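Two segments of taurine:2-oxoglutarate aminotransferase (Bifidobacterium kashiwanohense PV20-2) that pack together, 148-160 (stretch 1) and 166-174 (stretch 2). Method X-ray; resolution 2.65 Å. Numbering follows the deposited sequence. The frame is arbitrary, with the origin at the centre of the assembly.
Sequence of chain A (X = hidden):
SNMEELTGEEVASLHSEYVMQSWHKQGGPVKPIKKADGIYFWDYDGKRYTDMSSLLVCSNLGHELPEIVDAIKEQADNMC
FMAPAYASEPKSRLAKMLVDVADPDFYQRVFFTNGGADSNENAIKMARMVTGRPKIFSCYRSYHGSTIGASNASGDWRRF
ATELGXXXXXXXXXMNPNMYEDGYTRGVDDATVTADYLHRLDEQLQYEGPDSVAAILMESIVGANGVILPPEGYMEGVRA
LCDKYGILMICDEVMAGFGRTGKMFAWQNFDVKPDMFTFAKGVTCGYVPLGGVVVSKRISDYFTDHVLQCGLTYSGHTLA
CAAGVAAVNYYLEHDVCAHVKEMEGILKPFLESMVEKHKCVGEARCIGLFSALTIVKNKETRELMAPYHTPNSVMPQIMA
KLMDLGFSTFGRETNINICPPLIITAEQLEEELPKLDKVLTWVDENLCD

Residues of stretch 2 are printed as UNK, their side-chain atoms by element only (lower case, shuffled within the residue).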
ATOM      1  N   ILE A 148      -1.277   2.981  10.369  1.00 28.75           N
ATOM      2  CA  ILE A 148      -1.004   3.519  11.708  1.00 29.58           C
ATOM      3  C   ILE A 148      -0.028   4.695  11.644  1.00 31.04           C
ATOM      4  O   ILE A 148      -0.183   5.692  12.362  1.00 29.42           O
ATOM      5  CB  ILE A 148      -0.500   2.403  12.648  1.00 32.35           C
ATOM      6  CG1 ILE A 148      -1.555   1.283  12.742  1.00 29.02           C
ATOM      7  CG2 ILE A 148      -0.141   2.968  14.042  1.00 22.26           C
ATOM      8  CD1 ILE A 148      -1.385   0.345  13.892  1.00 19.95           C
ATOM      9  N   GLY A 149       1.004   4.596  10.806  1.00 30.78           N
ATOM     10  CA  GLY A 149       1.962   5.686  10.719  1.00 31.73           C
ATOM     11  C   GLY A 149       1.382   6.934  10.074  1.00 36.30           C
ATOM     12  O   GLY A 149       1.462   8.036  10.630  1.00 31.81           O
ATOM     13  N   ALA A 150       0.794   6.782   8.882  1.00 30.28           N
ATOM     14  CA  ALA A 150       0.254   7.950   8.199  1.00 30.31           C
ATOM     15  C   ALA A 150      -0.951   8.531   8.936  1.00 33.67           C
ATOM     16  O   ALA A 150      -1.185   9.746   8.882  1.00 31.61           O
ATOM     17  CB  ALA A 150      -0.123   7.586   6.763  1.00 25.76           C
ATOM     18  N   SER A 151      -1.713   7.688   9.649  1.00 31.66           N
ATOM     19  CA  SER A 151      -2.911   8.162  10.332  1.00 30.55           C
ATOM     20  C   SER A 151      -2.560   8.915  11.606  1.00 33.35           C
ATOM     21  O   SER A 151      -3.224   9.902  11.941  1.00 34.19           O
ATOM     22  CB  SER A 151      -3.851   6.993  10.639  1.00 31.42           C
ATOM     23  OG  SER A 151      -5.134   7.469  11.010  1.00 30.72           O
ATOM     24  N   ASN A 152      -1.519   8.477  12.326  1.00 33.71           N
ATOM     25  CA  ASN A 152      -1.041   9.273  13.451  1.00 32.12           C
ATOM     26  C   ASN A 152      -0.539  10.630  12.970  1.00 30.83           C
ATOM     27  O   ASN A 152      -0.718  11.646  13.655  1.00 31.79           O
ATOM     28  CB  ASN A 152       0.053   8.526  14.216  1.00 29.38           C
ATOM     29  CG  ASN A 152      -0.500   7.684  15.343  1.00 29.17           C
ATOM     30  OD1 ASN A 152      -0.760   8.173  16.453  1.00 30.37           O
ATOM     31  ND2 ASN A 152      -0.687   6.410  15.067  1.00 30.96           N
ATOM     32  N   ALA A 153       0.072  10.672  11.783  1.00 28.69           N
ATOM     33  CA  ALA A 153       0.506  11.952  11.238  1.00 30.81           C
ATOM     34  C   ALA A 153      -0.663  12.790  10.731  1.00 33.42           C
ATOM     35  O   ALA A 153      -0.550  14.022  10.677  1.00 34.01           O
ATOM     36  CB  ALA A 153       1.520  11.731  10.115  1.00 29.17           C
ATOM     37  N   SER A 154      -1.786  12.160  10.388  1.00 35.94           N
ATOM     38  CA  SER A 154      -2.937  12.885   9.860  1.00 31.71           C
ATOM     39  C   SER A 154      -3.657  13.659  10.956  1.00 31.70           C
ATOM     40  O   SER A 154      -3.750  13.208  12.105  1.00 32.50           O
ATOM     41  CB  SER A 154      -3.899  11.919   9.184  1.00 27.37           C
ATOM     42  OG  SER A 154      -3.256  11.352   8.068  1.00 29.45           O
ATOM     43  N   GLY A 155      -4.169  14.834  10.588  1.00 30.64           N
ATOM     44  CA  GLY A 155      -4.881  15.695  11.519  1.00 27.99           C
ATOM     45  C   GLY A 155      -6.356  15.396  11.715  1.00 30.44           C
ATOM     46  O   GLY A 155      -6.861  15.489  12.847  1.00 37.39           O
ATOM     47  N   ASP A 156      -7.071  15.042  10.644  1.00 31.56           N
ATOM     48  CA  ASP A 156      -8.520  14.976  10.775  1.00 31.19           C
ATOM     49  C   ASP A 156      -8.930  13.732  11.575  1.00 32.64           C
ATOM     50  O   ASP A 156      -8.130  12.829  11.854  1.00 31.86           O
ATOM     51  CB  ASP A 156      -9.216  15.066   9.402  1.00 31.93           C
ATOM     52  CG  ASP A 156      -9.022  13.818   8.510  1.00 33.49           C
ATOM     53  OD1 ASP A 156      -9.009  13.993   7.261  1.00 24.62           O
ATOM     54  OD2 ASP A 156      -8.910  12.679   9.036  1.00 38.07           O
ATOM     55  N   TRP A 157     -10.208  13.711  11.958  1.00 34.03           N
ATOM     56  CA  TRP A 157     -10.708  12.796  12.973  1.00 30.96           C
ATOM     57  C   TRP A 157     -10.612  11.327  12.578  1.00 30.62           C
ATOM     58  O   TRP A 157     -10.830  10.467  13.435  1.00 30.05           O
ATOM     59  CB  TRP A 157     -12.159  13.159  13.310  1.00 33.08           C
ATOM     60  CG  TRP A 157     -13.086  13.314  12.107  1.00 33.83           C
ATOM     61  CD1 TRP A 157     -13.495  14.486  11.532  1.00 33.53           C
ATOM     62  CD2 TRP A 157     -13.735  12.262  11.372  1.00 30.94           C
ATOM     63  NE1 TRP A 157     -14.337  14.227  10.477  1.00 32.32           N
ATOM     64  CE2 TRP A 157     -14.506  12.873  10.360  1.00 31.03           C
ATOM     65  CE3 TRP A 157     -13.739  10.868  11.472  1.00 32.71           C
ATOM     66  CZ2 TRP A 157     -15.269  12.138   9.454  1.00 27.27           C
ATOM     67  CZ3 TRP A 157     -14.493  10.135  10.559  1.00 34.54           C
ATOM     68  CH2 TRP A 157     -15.245  10.774   9.566  1.00 32.15           C
ATOM     69  N   ARG A 158     -10.293  11.011  11.323  1.00 31.66           N
ATOM     70  CA  ARG A 158     -10.083   9.613  10.958  1.00 31.26           C
ATOM     71  C   ARG A 158      -8.898   8.996  11.691  1.00 33.41           C
ATOM     72  O   ARG A 158      -8.747   7.765  11.675  1.00 38.91           O
ATOM     73  CB  ARG A 158      -9.912   9.498   9.445  1.00 33.64           C
ATOM     74  CG  ARG A 158     -11.206   9.787   8.670  1.00 32.33           C
ATOM     75  CD  ARG A 158     -10.998   9.613   7.194  1.00 28.79           C
ATOM     76  NE  ARG A 158     -10.396  10.803   6.610  1.00 31.44           N
ATOM     77  CZ  ARG A 158     -10.200  10.971   5.308  1.00 31.31           C
ATOM     78  NH1 ARG A 158     -10.548  10.013   4.462  1.00 25.21           N
ATOM     79  NH2 ARG A 158      -9.660  12.096   4.857  1.00 32.37           N
ATOM     80  N   ARG A 159      -8.046   9.825  12.302  1.00 29.70           N
ATOM     81  CA  ARG A 159      -6.957   9.366  13.158  1.00 29.74           C
ATOM     82  C   ARG A 159      -7.444   8.767  14.488  1.00 33.26           C
ATOM     83  O   ARG A 159      -6.740   7.931  15.067  1.00 32.97           O
ATOM     84  CB  ARG A 159      -6.007  10.544  13.422  1.00 29.87           C
ATOM     85  CG  ARG A 159      -5.347  10.539  14.796  1.00 30.45           C
ATOM     86  CD  ARG A 159      -4.178  11.491  14.828  1.00 27.43           C
ATOM     87  NE  ARG A 159      -4.640  12.857  14.646  1.00 27.46           N
ATOM     88  CZ  ARG A 159      -5.084  13.632  15.630  1.00 26.81           C
ATOM     89  NH1 ARG A 159      -5.115  13.172  16.872  1.00 28.06           N
ATOM     90  NH2 ARG A 159      -5.499  14.870  15.376  1.00 28.59           N
ATOM     91  N   PHE A 160      -8.635   9.154  14.974  1.00 30.33           N
ATOM     92  CA  PHE A 160      -9.072   8.742  16.307  1.00 26.59           C
ATOM     93  C   PHE A 160      -9.168   7.219  16.406  1.00 35.37           C
ATOM     94  O   PHE A 160      -8.793   6.624  17.432  1.00 30.09           O
ATOM     95  CB  PHE A 160     -10.409   9.405  16.664  1.00 21.11           C
ATOM     96  CG  PHE A 160     -10.377  10.912  16.649  1.00 25.26           C
ATOM     97  CD1 PHE A 160      -9.174  11.609  16.508  1.00 29.70           C
ATOM     98  CD2 PHE A 160     -11.552  11.640  16.777  1.00 22.62           C
ATOM     99  CE1 PHE A 160      -9.147  13.020  16.476  1.00 27.80           C
ATOM    100  CE2 PHE A 160     -11.543  13.041  16.751  1.00 23.82           C
ATOM    101  CZ  PHE A 160     -10.337  13.738  16.592  1.00 26.02           C
ATOM    102  N   UNK A 166      -3.574   3.701  21.802  1.00 40.20           N
ATOM    103  CA  UNK A 166      -2.556   4.724  22.036  1.00 32.87           C
ATOM    104  C   UNK A 166      -2.030   5.459  20.804  1.00 36.49           C
ATOM    105  O   UNK A 166      -2.039   4.912  19.692  1.00 41.14           O
ATOM    106  N   UNK A 167      -1.589   6.709  20.975  1.00 31.36           N
ATOM    107  CA  UNK A 167      -0.952   7.441  19.887  1.00 35.79           C
ATOM    108  C   UNK A 167       0.473   6.947  19.714  1.00 37.62           C
ATOM    109  O   UNK A 167       1.180   6.715  20.697  1.00 40.91           O
ATOM    110  c   UNK A 167      -0.908   8.938  20.182  1.00 33.26           C
ATOM    111  o   UNK A 167      -2.064   9.354  20.879  1.00 45.35           O
ATOM    112  N   UNK A 168       0.915   6.822  18.471  1.00 36.37           N
ATOM    113  CA  UNK A 168       2.299   6.434  18.263  1.00 40.56           C
ATOM    114  C   UNK A 168       3.200   7.606  18.656  1.00 40.54           C
ATOM    115  O   UNK A 168       2.883   8.762  18.352  1.00 37.94           O
ATOM    116  c   UNK A 168       2.532   6.015  16.811  1.00 30.50           C
ATOM    117  N   UNK A 169       4.328   7.349  19.320  1.00 37.14           N
ATOM    118  CA  UNK A 169       5.131   8.458  19.850  1.00 38.21           C
ATOM    119  C   UNK A 169       5.795   9.271  18.746  1.00 33.46           C
ATOM    120  O   UNK A 169       6.095   8.778  17.654  1.00 33.55           O
ATOM    121  c   UNK A 169       4.943   6.046  19.604  1.00 36.68           C
ATOM    122  c   UNK A 169       5.734   6.333  20.843  1.00 35.43           C
ATOM    123  c   UNK A 169       6.179   7.759  20.731  1.00 38.28           C
ATOM    124  N   UNK A 170       6.045  10.534  19.058  1.00 34.78           N
ATOM    125  CA  UNK A 170       6.799  11.379  18.162  1.00 29.99           C
ATOM    126  C   UNK A 170       5.979  12.077  17.112  1.00 27.80           C
ATOM    127  O   UNK A 170       6.548  12.560  16.128  1.00 29.63           O
ATOM    128  N   UNK A 171       4.664  12.140  17.281  1.00 24.60           N
ATOM    129  CA  UNK A 171       3.782  12.795  16.324  1.00 25.17           C
ATOM    130  C   UNK A 171       3.133  13.999  17.004  1.00 25.90           C
ATOM    131  O   UNK A 171       2.159  13.844  17.748  1.00 29.01           O
ATOM    132  c   UNK A 171       4.213   8.627  14.377  1.00 27.96           C
ATOM    133  c   UNK A 171       3.437  11.165  13.488  1.00 23.19           C
ATOM    134  c   UNK A 171       3.683   9.557  15.266  1.00 31.78           C
ATOM    135  c   UNK A 171       3.960  10.245  12.593  1.00 28.99           C
ATOM    136  c   UNK A 171       4.350   8.962  13.041  1.00 26.81           C
ATOM    137  c   UNK A 171       3.291  10.830  14.831  1.00 29.27           C
ATOM    138  c   UNK A 171       2.740  11.819  15.798  1.00 23.22           C
ATOM    139  N   UNK A 172       3.663  15.190  16.716  1.00 20.74           N
ATOM    140  CA  UNK A 172       3.178  16.449  17.268  1.00 21.44           C
ATOM    141  C   UNK A 172       2.382  17.189  16.201  1.00 25.62           C
ATOM    142  O   UNK A 172       2.859  17.378  15.072  1.00 25.02           O
ATOM    143  c   UNK A 172       3.800  18.511  18.558  1.00 23.04           C
ATOM    144  c   UNK A 172       5.284  16.518  18.604  1.00 18.48           C
ATOM    145  c   UNK A 172       4.340  17.323  17.765  1.00 22.34           C
ATOM    146  N   UNK A 173       1.187  17.646  16.564  1.00 24.00           N
ATOM    147  CA  UNK A 173       0.293  18.318  15.636  1.00 21.54           C
ATOM    148  C   UNK A 173       0.242  19.807  15.927  1.00 21.72           C
ATOM    149  O   UNK A 173       0.163  20.219  17.089  1.00 21.23           O
ATOM    150  c   UNK A 173      -1.112  14.087  15.416  1.00 25.65           C
ATOM    151  c   UNK A 173      -1.103  17.702  15.710  1.00 20.03           C
ATOM    152  c   UNK A 173      -1.149  15.758  13.995  1.00 25.79           C
ATOM    153  n   UNK A 173      -1.144  14.391  14.131  1.00 28.73           N
ATOM    154  n   UNK A 173      -1.098  15.213  16.110  1.00 28.68           N
ATOM    155  c   UNK A 173      -1.136  16.285  15.243  1.00 25.84           C
ATOM    156  N   UNK A 174       0.307  20.612  14.869  1.00 21.02           N
ATOM    157  CA  UNK A 174       0.140  22.052  14.984  1.00 22.16           C
ATOM    158  C   UNK A 174      -1.028  22.515  14.133  1.00 22.91           C
ATOM    159  O   UNK A 174      -1.327  21.935  13.086  1.00 29.49           O
ATOM    160  c   UNK A 174       2.731  21.416  11.318  1.00 27.84           C
ATOM    161  c   UNK A 174       2.168  23.734  10.991  1.00 22.69           C
ATOM    162  c   UNK A 174       2.319  21.512  12.646  1.00 28.21           C
ATOM    163  c   UNK A 174       1.777  23.821  12.312  1.00 22.50           C
ATOM    164  c   UNK A 174       2.656  22.537  10.490  1.00 25.59           C
ATOM    165  c   UNK A 174       1.412  22.840  14.595  1.00 21.48           C
ATOM    166  c   UNK A 174       1.823  22.715  13.152  1.00 25.47           C
TER

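Position 166 has no side-chain atoms and touches nothing on stretch 1; its phi of 121° would jam a CB against the preceding carbonyl oxygen. It is Gly 166, the residue that tolerates such a backbone.

Position 167 carries one carbon and then one oxygen. Its CB lies 3.8 Å from Asn 152 OD1, and no hydrogen bond from the oxygen reaches stretch 1. This is Ser 167, whose small polar side chain suits an exposed place at the margin of the contact.

At position 168 a single carbon points toward the helix, its CB 3.7 Å from Asn 152 ND2. The backbone N of 168 donates to Asn 152 OD1 at 3.0 Å. The residue is Ala 168, whose methyl group packs beside the amide while its backbone makes the bond.

Position 169 has three carbons closing a ring onto the backbone N; they point away from stretch 1 and touch none of it. The closed ring identifies Pro 169, which has no amide hydrogen to leave unpaired.

Position 170 again lacks side-chain atoms and any contact with stretch 1, and at phi 87° a CB would press on the preceding carbonyl oxygen. Gly 170 suits this backbone just before the strand begins.

Position 171 points toward stretch 1 with one carbon and a six-carbon ring, without a hydroxyl, that lies against Asn 152 CB and the methyl of Ala 153. This is Phe 171. Asn 152 CB sits 4.0 Å from the ring centroid, a CH-pi contact over one face, while Phe 171 CE1 packs 3.8 Å from Ala 153 CB.

Position 172 has one carbon carrying two more, pointing away from the helix and touching none of stretch 1. The branching identifies Val 172, and a beta-branched side chain suits the extended backbone.

Position 173 points back toward stretch 1 with one carbon and a five-membered ring of three carbons and two nitrogens. One nitrogen approaches Asn 152 O, and a face lies over the Arg 159 guanidinium. This is His 173, flat enough to stack, centres 4.3 Å apart, while its NE2 donates a weak hydrogen bond to Asn 152 O at 2.8 Å.

Position 174 has one carbon and a six-carbon ring without oxygen, buried but beyond reach of stretch 1: Phe 174.

The contact centres on Asn 152. Its ND2 donates to Ile 148 O at 2.8 Å, steadying the amide whose OD1 receives Ala 168 N. Arg 159 is held likewise, its NE bonded to Ser 154 O at 2.7 Å, and its plane supports His 173. Along stretch 2, the bonds of Ala 168 and His 173 thus come before and after the apolar packing of Phe 171.

Stretch 2, residues 166-174: GSAPGFVHF
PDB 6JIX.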